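Local atomic coordinates of McyG protein (Microcystis aeruginosa PCC 7806, PDB entry 4R0M), a protein that binds phenylalanyl-adenylate in its adenylation domain and probably activates an acid substrate for transfer to the adjoining carrier domain during microcystin synthesis. Residues 71-79 against 123-134; 51-62 against 84-95. All coordinates share one frame; numbering follows the deposited sequence.

Both contacts are largely buried and belong to the AMP-binding region. Ala78 and Lys79 of contact 1 are exposed; contact 2 has no exposed touching residue. Contact 1 joins two neighbouring strands of a small parallel sheet. Contact 2 joins two helices, one just before and one just after the first of those strands. Helix 80-93 is common ground: contact 1 ends at its N-terminus, and contact 2 uses its later turns. The two meet where Val73 CG2 packs 3.5 Å from Cys90 SG. Contact 1 combines backbone bonds and a buried carboxylate with apolar layers on both faces of the strands. Contact 2 has no hydrogen bond across it and relies on small and branched apolar side chains.

Contact 1: 71-79 against 123-134; sequences HKVILQIAK and LDNPLILSDSEL
Asp131 has chi1 at 55°, with CG between the backbone N and the carbonyl carbon, and this brings its carboxylate up to the backbone of Ala78 and Lys79. Leu129 has CG beside its own N (chi1 -85°), which lays CD1 against Val73. Strands 72-76 and 128-130 are the inner pair of a four-stranded parallel sheet in this AMP-binding fold. Helices 80-93 and 111-122 and the edge strand 96-99 connect them along the chain. The bonds alternate in the parallel way. Ile74 N gives to Leu127 O (2.9 Å), and Leu129 N gives to Ile74 O (2.7 Å). Gln76 N then gives to Leu129 O.

Each face of the pair has its own apolar layer. Leu75 and Leu129 point to the face covered by helix 80-93. On this side Leu129 CD1 sits 3.5 Å from Val73 CB, and Ile77 CD1 packs on Leu129 CB. Ile74 and Ile128 point to the other face, where Ile74 also meets Leu116 of helix 111-122. The Ile74 side chain runs at a slant to the Pro126 ring, with CD1 3.8 Å from CG of the proline.

Past the strand ends, polar groups join the two segments. Asp131 OD2 accepts from Ala78 N (2.8 Å) and Lys79 N (3.0 Å). Both donors come on the anti side of OD2, from opposite faces of the carboxylate plane. Lys79 is the N-cap residue of helix 80-93, so the positive end of that helix may favour the charged carboxylate. Asp131 OD1 turns back to its own segment and accepts from Leu134 N (3.0 Å), an Asx motif. Both oxygens of this buried group are thus used. Next to it, Ser130 OG gives its hydrogen to Gln76 O at 3.1 Å, tilted 21° from the carbonyl plane.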
loop_
_atom_site.group_PDB
_atom_site.type_symbol
_atom_site.label_atom_id
_atom_site.label_comp_id
_atom_site.label_asym_id
_atom_site.label_seq_id
_atom_site.Cartn_x
_atom_site.Cartn_y
_atom_site.Cartn_z
ATOM N N HIS A 71 24.667 2.773 8.314
ATOM C CA HIS A 71 24.526 3.420 7.012
ATOM C C HIS A 71 23.229 3.042 6.362
ATOM O O HIS A 71 22.616 2.032 6.712
ATOM C CB HIS A 71 25.684 3.064 6.080
ATOM C CG HIS A 71 26.976 3.783 6.394
ATOM N ND1 HIS A 71 28.170 3.354 5.937
ATOM C CD2 HIS A 71 27.232 4.928 7.151
ATOM C CE1 HIS A 71 29.139 4.184 6.370
ATOM N NE2 HIS A 71 28.564 5.145 7.115
ATOM N N LYS A 72 22.805 3.858 5.401
ATOM C CA LYS A 72 21.584 3.600 4.652
ATOM C C LYS A 72 21.894 3.248 3.203
ATOM O O LYS A 72 22.861 3.754 2.627
ATOM C CB LYS A 72 20.646 4.806 4.738
ATOM C CG LYS A 72 19.929 4.915 6.077
ATOM C CD LYS A 72 19.437 6.321 6.360
ATOM C CE LYS A 72 20.429 7.109 7.200
ATOM N NZ LYS A 72 20.325 6.761 8.644
ATOM N N VAL A 73 21.091 2.350 2.636
ATOM C CA VAL A 73 21.178 2.004 1.212
ATOM C C VAL A 73 19.791 2.035 0.566
ATOM O O VAL A 73 18.815 1.550 1.146
ATOM C CB VAL A 73 21.859 0.630 0.960
ATOM C CG1 VAL A 73 23.299 0.632 1.453
ATOM C CG2 VAL A 73 21.078 -0.506 1.603
ATOM N N ILE A 74 19.713 2.616 -0.628
ATOM C CA ILE A 74 18.453 2.714 -1.362
ATOM C C ILE A 74 18.203 1.441 -2.167
ATOM O O ILE A 74 19.113 0.912 -2.801
ATOM C CB ILE A 74 18.419 3.961 -2.283
ATOM C CG1 ILE A 74 18.419 5.242 -1.439
ATOM C CG2 ILE A 74 17.207 3.926 -3.214
ATOM C CD1 ILE A 74 18.448 6.530 -2.240
ATOM N N LEU A 75 16.966 0.953 -2.129
ATOM C CA LEU A 75 16.577 -0.229 -2.899
ATOM C C LEU A 75 15.752 0.141 -4.127
ATOM O O LEU A 75 14.716 0.808 -4.023
ATOM C CB LEU A 75 15.812 -1.227 -2.022
ATOM C CG LEU A 75 16.583 -2.243 -1.168
ATOM C CD1 LEU A 75 17.401 -1.594 -0.056
ATOM C CD2 LEU A 75 15.620 -3.275 -0.596
ATOM N N GLN A 76 16.240 -0.290 -5.287
ATOM C CA GLN A 76 15.555 -0.112 -6.562
ATOM C C GLN A 76 15.577 -1.440 -7.315
ATOM O O GLN A 76 16.197 -1.569 -8.373
ATOM C CB GLN A 76 16.220 1.003 -7.376
ATOM C CG GLN A 76 15.951 2.403 -6.847
ATOM C CD GLN A 76 14.566 2.905 -7.213
ATOM O OE1 GLN A 76 13.600 2.703 -6.474
ATOM N NE2 GLN A 76 14.462 3.547 -8.367
ATOM N N ILE A 77 14.892 -2.428 -6.745
ATOM C CA ILE A 77 14.942 -3.804 -7.226
ATOM C C ILE A 77 13.545 -4.297 -7.595
ATOM O O ILE A 77 12.678 -4.433 -6.728
ATOM C CB ILE A 77 15.551 -4.744 -6.155
ATOM C CG1 ILE A 77 16.899 -4.204 -5.652
ATOM C CG2 ILE A 77 15.697 -6.157 -6.705
ATOM C CD1 ILE A 77 17.319 -4.728 -4.294
ATOM N N ALA A 78 13.339 -4.571 -8.882
ATOM C CA ALA A 78 12.050 -5.061 -9.375
ATOM C C ALA A 78 11.900 -6.570 -9.204
ATOM O O ALA A 78 10.797 -7.064 -8.982
ATOM C CB ALA A 78 11.848 -4.670 -10.833
ATOM N N LYS A 79 13.011 -7.293 -9.310
ATOM C CA LYS A 79 13.008 -8.748 -9.191
ATOM C C LYS A 79 12.902 -9.181 -7.728
ATOM O O LYS A 79 13.799 -8.916 -6.924
ATOM C CB LYS A 79 14.264 -9.329 -9.840
ATOM C CG LYS A 79 14.164 -10.798 -10.202
ATOM C CD LYS A 79 15.461 -11.279 -10.832
ATOM C CE LYS A 79 15.433 -12.773 -11.106
ATOM N NZ LYS A 79 16.744 -13.226 -11.645
ATOM N N LEU A 123 19.396 11.712 2.088
ATOM C CA LEU A 123 20.214 10.721 2.797
ATOM C C LEU A 123 21.722 10.842 2.549
ATOM O O LEU A 123 22.481 9.920 2.862
ATOM C CB LEU A 123 19.745 9.302 2.449
ATOM C CG LEU A 123 18.315 8.868 2.777
ATOM C CD1 LEU A 123 18.097 7.436 2.320
ATOM C CD2 LEU A 123 18.017 9.008 4.260
ATOM N N ASP A 124 22.143 11.982 1.997
ATOM C CA ASP A 124 23.557 12.276 1.710
ATOM C C ASP A 124 24.234 11.237 0.805
ATOM O O ASP A 124 25.221 10.607 1.192
ATOM C CB ASP A 124 24.361 12.489 3.007
ATOM C CG ASP A 124 23.900 13.712 3.796
ATOM O OD1 ASP A 124 23.677 14.783 3.186
ATOM O OD2 ASP A 124 23.773 13.604 5.036
ATOM N N ASN A 125 23.682 11.068 -0.396
ATOM C CA ASN A 125 24.278 10.237 -1.457
ATOM C C ASN A 125 24.558 8.773 -1.075
ATOM O O ASN A 125 25.699 8.319 -1.167
ATOM C CB ASN A 125 25.565 10.889 -2.005
ATOM C CG ASN A 125 25.360 12.327 -2.461
ATOM O OD1 ASN A 125 24.389 12.990 -2.087
ATOM N ND2 ASN A 125 26.294 12.820 -3.273
ATOM N N PRO A 126 23.518 8.028 -0.655
ATOM C CA PRO A 126 23.740 6.622 -0.333
ATOM C C PRO A 126 23.804 5.743 -1.580
ATOM O O PRO A 126 23.311 6.134 -2.643
ATOM C CB PRO A 126 22.506 6.262 0.492
ATOM C CG PRO A 126 21.437 7.142 -0.056
ATOM C CD PRO A 126 22.117 8.429 -0.422
ATOM N N LEU A 127 24.402 4.565 -1.434
ATOM C CA LEU A 127 24.477 3.573 -2.498
ATOM C C LEU A 127 23.085 3.065 -2.876
ATOM O O LEU A 127 22.200 2.955 -2.025
ATOM C CB LEU A 127 25.375 2.405 -2.063
ATOM C CG LEU A 127 25.536 1.181 -2.977
ATOM C CD1 LEU A 127 26.363 1.501 -4.217
ATOM C CD2 LEU A 127 26.150 0.021 -2.206
ATOM N N ILE A 128 22.904 2.762 -4.158
ATOM C CA ILE A 128 21.633 2.254 -4.663
ATOM C C ILE A 128 21.772 0.793 -5.077
ATOM O O ILE A 128 22.635 0.443 -5.883
ATOM C CB ILE A 128 21.104 3.104 -5.840
ATOM C CG1 ILE A 128 20.923 4.559 -5.401
ATOM C CG2 ILE A 128 19.794 2.533 -6.377
ATOM C CD1 ILE A 128 20.867 5.548 -6.544
ATOM N N LEU A 129 20.922 -0.048 -4.496
ATOM C CA LEU A 129 20.847 -1.464 -4.827
ATOM C C LEU A 129 19.840 -1.658 -5.950
ATOM O O LEU A 129 18.712 -1.168 -5.869
ATOM C CB LEU A 129 20.400 -2.264 -3.601
ATOM C CG LEU A 129 21.369 -2.756 -2.517
ATOM C CD1 LEU A 129 21.959 -1.565 -1.785
ATOM C CD2 LEU A 129 20.754 -3.749 -1.545
ATOM N N SER A 130 20.244 -2.372 -6.994
ATOM C CA SER A 130 19.350 -2.667 -8.108
ATOM C C SER A 130 19.444 -4.134 -8.525
ATOM O O SER A 130 20.151 -4.923 -7.889
ATOM C CB SER A 130 19.658 -1.747 -9.292
ATOM O OG SER A 130 18.632 -1.814 -10.264
ATOM N N ASP A 131 18.705 -4.501 -9.570
ATOM C CA ASP A 131 18.847 -5.816 -10.190
ATOM C C ASP A 131 19.541 -5.676 -11.546
ATOM O O ASP A 131 19.782 -4.558 -12.006
ATOM C CB ASP A 131 17.493 -6.546 -10.297
ATOM C CG ASP A 131 16.428 -5.734 -11.029
ATOM O OD1 ASP A 131 16.737 -5.122 -12.073
ATOM O OD2 ASP A 131 15.266 -5.725 -10.566
ATOM N N SER A 132 19.862 -6.806 -12.173
ATOM C CA SER A 132 20.620 -6.822 -13.430
ATOM C C SER A 132 19.885 -6.180 -14.614
ATOM O O SER A 132 20.516 -5.690 -15.551
ATOM C CB SER A 132 21.046 -8.248 -13.780
ATOM O OG SER A 132 21.877 -8.783 -12.767
ATOM N N GLU A 133 18.555 -6.190 -14.561
ATOM C CA GLU A 133 17.731 -5.602 -15.614
ATOM C C GLU A 133 17.749 -4.066 -15.574
ATOM O O GLU A 133 17.795 -3.415 -16.620
ATOM C CB GLU A 133 16.291 -6.127 -15.510
ATOM C CG GLU A 133 15.462 -5.963 -16.778
ATOM C CD GLU A 133 13.970 -6.153 -16.547
ATOM O OE1 GLU A 133 13.423 -5.549 -15.596
ATOM O OE2 GLU A 133 13.337 -6.898 -17.327
ATOM N N LEU A 134 17.729 -3.500 -14.367
ATOM C CA LEU A 134 17.572 -2.055 -14.177
ATOM C C LEU A 134 18.873 -1.281 -13.989
ATOM O O LEU A 134 18.882 -0.055 -14.119
ATOM C CB LEU A 134 16.649 -1.771 -12.987
ATOM C CG LEU A 134 15.169 -2.146 -13.092
ATOM C CD1 LEU A 134 14.561 -2.202 -11.702
ATOM C CD2 LEU A 134 14.406 -1.171 -13.977
#

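Contact 2: 51-62 against 84-95; sequences LYQDALVILNGL and IPALWACFLGGI
Leu51 meets the start of segment 84-95 with both methyls. Its CG lies opposite the backbone N (chi1 169°), which swings the branch across to the other helix. Leu51 CD1 rests 3.7 Å from Pro85 CA and also touches Ile84 CG2. Leu51 CD2 stands over one face of the Trp88 indole, 4.3 Å from the centroid of the five-membered ring and 25° off its normal, a CH-pi contact. Next along, Tyr52 meets Leu92 CD1 through ring atom CD1.

Asp54 brings OD2 alongside the Pro85 ring, 3.4 Å from CB. The contact with this apolar carbon is van der Waals. The polar partners of OD2 lie elsewhere: a salt bridge to Arg159 and a hydrogen bond from Gln46. Ala55 is a knob set among Pro85, Trp88, Ala89 and Leu92. Ala55 CA comes within 4.2 Å of Ala89 CA, an approach made possible by two methyl side chains.

Around this point the helices cross at -70° with their axes 7.8 Å apart. The packing is knobs-into-holes, and the knobs come from both sides. Ala89 fills a hole made by Ala55, Ile58, Leu59 and Leu62, and Leu92 enters one made by Tyr52, Ala55, Leu56 and Leu59. The two helices flank strand 72-76 in the chain of the AMP-binding region. Helix 19-27 packs on Trp88 and Leu92.

Ile58 divides its branches. Ile58 CD1 touches Pro85 CB at 3.6 Å, while CG2 reaches the Ala89 methyl. Leu59 lays CD1 beside Gly93, 3.6 Å from its CA, where the glycine has no side chain to obstruct it. Leu62 CD1 lies 4.1 Å from Ile95 CD1 and also against Cys90 SG.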
loop_
_atom_site.group_PDB
_atom_site.type_symbol
_atom_site.label_atom_id
_atom_site.label_comp_id
_atom_site.label_asym_id
_atom_site.label_seq_id
_atom_site.Cartn_x
_atom_site.Cartn_y
_atom_site.Cartn_z
ATOM N N LEU A 51 17.474 -18.436 2.375
ATOM C CA LEU A 51 17.363 -16.979 2.425
ATOM C C LEU A 51 18.430 -16.390 3.344
ATOM O O LEU A 51 19.143 -15.455 2.966
ATOM C CB LEU A 51 15.960 -16.561 2.887
ATOM C CG LEU A 51 15.717 -15.093 3.260
ATOM C CD1 LEU A 51 15.721 -14.193 2.031
ATOM C CD2 LEU A 51 14.411 -14.945 4.022
ATOM N N TYR A 52 18.539 -16.960 4.543
ATOM C CA TYR A 52 19.545 -16.556 5.521
ATOM C C TYR A 52 20.959 -16.650 4.945
ATOM O O TYR A 52 21.749 -15.716 5.083
ATOM C CB TYR A 52 19.406 -17.399 6.797
ATOM C CG TYR A 52 20.497 -17.193 7.827
ATOM C CD1 TYR A 52 20.495 -16.077 8.663
ATOM C CD2 TYR A 52 21.525 -18.125 7.974
ATOM C CE1 TYR A 52 21.491 -15.892 9.610
ATOM C CE2 TYR A 52 22.527 -17.946 8.917
ATOM C CZ TYR A 52 22.506 -16.831 9.733
ATOM O OH TYR A 52 23.499 -16.650 10.669
ATOM N N GLN A 53 21.263 -17.769 4.287
ATOM C CA GLN A 53 22.580 -17.974 3.679
ATOM C C GLN A 53 22.835 -16.992 2.538
ATOM O O GLN A 53 23.945 -16.477 2.395
ATOM C CB GLN A 53 22.752 -19.417 3.184
ATOM C CG GLN A 53 22.816 -20.488 4.272
ATOM C CD GLN A 53 23.962 -20.302 5.260
ATOM O OE1 GLN A 53 25.035 -19.809 4.914
ATOM N NE2 GLN A 53 23.733 -20.710 6.503
ATOM N N ASP A 54 21.800 -16.738 1.737
ATOM C CA ASP A 54 21.868 -15.787 0.625
ATOM C C ASP A 54 22.108 -14.365 1.141
ATOM O O ASP A 54 22.960 -13.641 0.619
ATOM C CB ASP A 54 20.576 -15.857 -0.198
ATOM C CG ASP A 54 20.694 -15.188 -1.562
ATOM O OD1 ASP A 54 21.814 -14.829 -1.988
ATOM O OD2 ASP A 54 19.643 -15.031 -2.219
ATOM N N ALA A 55 21.365 -13.989 2.180
ATOM C CA ALA A 55 21.510 -12.684 2.824
ATOM C C ALA A 55 22.929 -12.425 3.343
ATOM O O ALA A 55 23.452 -11.320 3.187
ATOM C CB ALA A 55 20.492 -12.535 3.946
ATOM N N LEU A 56 23.547 -13.442 3.945
ATOM C CA LEU A 56 24.921 -13.338 4.457
ATOM C C LEU A 56 25.937 -13.047 3.354
ATOM O O LEU A 56 26.878 -12.277 3.559
ATOM C CB LEU A 56 25.331 -14.613 5.208
ATOM C CG LEU A 56 24.750 -14.906 6.595
ATOM C CD1 LEU A 56 25.249 -16.254 7.097
ATOM C CD2 LEU A 56 25.096 -13.810 7.593
ATOM N N VAL A 57 25.740 -13.675 2.196
ATOM C CA VAL A 57 26.611 -13.480 1.035
ATOM C C VAL A 57 26.492 -12.046 0.522
ATOM O O VAL A 57 27.504 -11.387 0.275
ATOM C CB VAL A 57 26.297 -14.487 -0.100
ATOM C CG1 VAL A 57 27.140 -14.199 -1.336
ATOM C CG2 VAL A 57 26.528 -15.918 0.370
ATOM N N ILE A 58 25.253 -11.571 0.378
ATOM C CA ILE A 58 24.979 -10.202 -0.063
ATOM C C ILE A 58 25.519 -9.197 0.953
ATOM O O ILE A 58 26.129 -8.194 0.574
ATOM C CB ILE A 58 23.468 -9.969 -0.308
ATOM C CG1 ILE A 58 22.978 -10.847 -1.462
ATOM C CG2 ILE A 58 23.182 -8.499 -0.603
ATOM C CD1 ILE A 58 21.513 -11.218 -1.384
ATOM N N LEU A 59 25.298 -9.484 2.238
ATOM C CA LEU A 59 25.808 -8.652 3.327
ATOM C C LEU A 59 27.326 -8.482 3.264
ATOM O O LEU A 59 27.838 -7.379 3.462
ATOM C CB LEU A 59 25.394 -9.222 4.689
ATOM C CG LEU A 59 25.895 -8.524 5.961
ATOM C CD1 LEU A 59 25.585 -7.030 5.962
ATOM C CD2 LEU A 59 25.308 -9.200 7.191
ATOM N N ASN A 60 28.035 -9.577 2.992
ATOM C CA ASN A 60 29.484 -9.538 2.829
ATOM C C ASN A 60 29.891 -8.674 1.637
ATOM O O ASN A 60 30.866 -7.924 1.709
ATOM C CB ASN A 60 30.053 -10.953 2.691
ATOM C CG ASN A 60 31.569 -10.969 2.633
ATOM O OD1 ASN A 60 32.245 -10.454 3.527
ATOM N ND2 ASN A 60 32.112 -11.561 1.576
ATOM N N GLY A 61 29.132 -8.785 0.548
ATOM C CA GLY A 61 29.302 -7.923 -0.618
ATOM C C GLY A 61 29.126 -6.458 -0.270
ATOM O O GLY A 61 29.889 -5.611 -0.733
ATOM N N LEU A 62 28.119 -6.163 0.551
ATOM C CA LEU A 62 27.876 -4.801 1.022
ATOM C C LEU A 62 29.050 -4.271 1.847
ATOM O O LEU A 62 29.533 -3.162 1.602
ATOM C CB LEU A 62 26.569 -4.719 1.824
ATOM C CG LEU A 62 25.249 -4.828 1.050
ATOM C CD1 LEU A 62 24.096 -5.151 1.989
ATOM C CD2 LEU A 62 24.959 -3.558 0.262
ATOM N N ILE A 84 14.070 -9.376 -1.582
ATOM C CA ILE A 84 13.948 -9.942 -0.234
ATOM C C ILE A 84 15.298 -10.375 0.376
ATOM O O ILE A 84 15.596 -10.003 1.513
ATOM C CB ILE A 84 12.886 -11.068 -0.175
ATOM C CG1 ILE A 84 11.505 -10.503 -0.540
ATOM C CG2 ILE A 84 12.841 -11.697 1.209
ATOM C CD1 ILE A 84 10.464 -11.541 -0.902
ATOM N N PRO A 85 16.126 -11.134 -0.373
ATOM C CA PRO A 85 17.446 -11.444 0.179
ATOM C C PRO A 85 18.302 -10.210 0.482
ATOM O O PRO A 85 19.020 -10.199 1.484
ATOM C CB PRO A 85 18.084 -12.303 -0.915
ATOM C CG PRO A 85 16.923 -12.961 -1.577
ATOM C CD PRO A 85 15.873 -11.889 -1.616
ATOM N N ALA A 86 18.216 -9.183 -0.364
ATOM C CA ALA A 86 18.954 -7.934 -0.147
ATOM C C ALA A 86 18.421 -7.141 1.046
ATOM O O ALA A 86 19.194 -6.509 1.771
ATOM C CB ALA A 86 18.934 -7.074 -1.402
ATOM N N LEU A 87 17.104 -7.173 1.237
ATOM C CA LEU A 87 16.460 -6.511 2.372
ATOM C C LEU A 87 16.897 -7.145 3.692
ATOM O O LEU A 87 17.240 -6.438 4.648
ATOM C CB LEU A 87 14.934 -6.572 2.235
ATOM C CG LEU A 87 14.086 -5.904 3.323
ATOM C CD1 LEU A 87 13.945 -4.409 3.074
ATOM C CD2 LEU A 87 12.716 -6.561 3.399
ATOM N N TRP A 88 16.878 -8.478 3.731
ATOM C CA TRP A 88 17.309 -9.237 4.902
ATOM C C TRP A 88 18.788 -9.156 5.134
ATOM O O TRP A 88 19.237 -9.182 6.280
ATOM C CB TRP A 88 16.842 -10.686 4.814
ATOM C CG TRP A 88 15.399 -10.836 5.218
ATOM C CD1 TRP A 88 14.296 -11.015 4.389
ATOM C CD2 TRP A 88 14.849 -10.796 6.579
ATOM N NE1 TRP A 88 13.137 -11.097 5.124
ATOM C CE2 TRP A 88 13.398 -10.971 6.442
ATOM C CE3 TRP A 88 15.394 -10.643 7.853
ATOM C CZ2 TRP A 88 12.553 -10.990 7.542
ATOM C CZ3 TRP A 88 14.530 -10.662 8.954
ATOM C CH2 TRP A 88 13.144 -10.831 8.800
ATOM N N ALA A 89 19.560 -9.036 4.056
ATOM C CA ALA A 89 20.996 -8.784 4.168
ATOM C C ALA A 89 21.254 -7.531 5.004
ATOM O O ALA A 89 22.072 -7.551 5.927
ATOM C CB ALA A 89 21.626 -8.643 2.793
ATOM N N CYS A 90 20.542 -6.454 4.671
ATOM C CA CYS A 90 20.617 -5.191 5.394
ATOM C C CYS A 90 20.169 -5.344 6.846
ATOM O O CYS A 90 20.814 -4.815 7.758
ATOM C CB CYS A 90 19.774 -4.119 4.688
ATOM S SG CYS A 90 20.376 -3.651 3.045
ATOM N N PHE A 91 19.071 -6.068 7.060
ATOM C CA PHE A 91 18.567 -6.316 8.416
ATOM C C PHE A 91 19.620 -6.986 9.305
ATOM O O PHE A 91 19.850 -6.551 10.436
ATOM C CB PHE A 91 17.287 -7.160 8.391
ATOM C CG PHE A 91 16.066 -6.425 7.896
ATOM C CD1 PHE A 91 15.986 -5.036 7.950
ATOM C CD2 PHE A 91 14.975 -7.133 7.406
ATOM C CE1 PHE A 91 14.850 -4.372 7.503
ATOM C CE2 PHE A 91 13.837 -6.473 6.960
ATOM C CZ PHE A 91 13.775 -5.090 7.007
ATOM N N LEU A 92 20.265 -8.027 8.778
ATOM C CA LEU A 92 21.263 -8.798 9.522
ATOM C C LEU A 92 22.517 -7.994 9.865
ATOM O O LEU A 92 23.107 -8.187 10.928
ATOM C CB LEU A 92 21.660 -10.062 8.753
ATOM C CG LEU A 92 20.630 -11.155 8.448
ATOM C CD1 LEU A 92 21.263 -12.217 7.565
ATOM C CD2 LEU A 92 20.061 -11.788 9.708
ATOM N N GLY A 93 22.919 -7.095 8.969
ATOM C CA GLY A 93 24.139 -6.313 9.164
ATOM C C GLY A 93 23.967 -4.994 9.892
ATOM O O GLY A 93 24.940 -4.272 10.107
ATOM N N GLY A 94 22.734 -4.676 10.272
ATOM C CA GLY A 94 22.430 -3.389 10.892
ATOM C C GLY A 94 22.526 -2.225 9.920
ATOM O O GLY A 94 22.698 -1.078 10.335
ATOM N N ILE A 95 22.436 -2.528 8.625
ATOM C CA ILE A 95 22.364 -1.515 7.576
ATOM C C ILE A 95 20.886 -1.237 7.331
ATOM O O ILE A 95 20.086 -2.166 7.251
ATOM C CB ILE A 95 23.038 -2.001 6.271
ATOM C CG1 ILE A 95 24.531 -2.269 6.505
ATOM C CG2 ILE A 95 22.851 -0.989 5.145
ATOM C CD1 ILE A 95 25.163 -3.191 5.482
#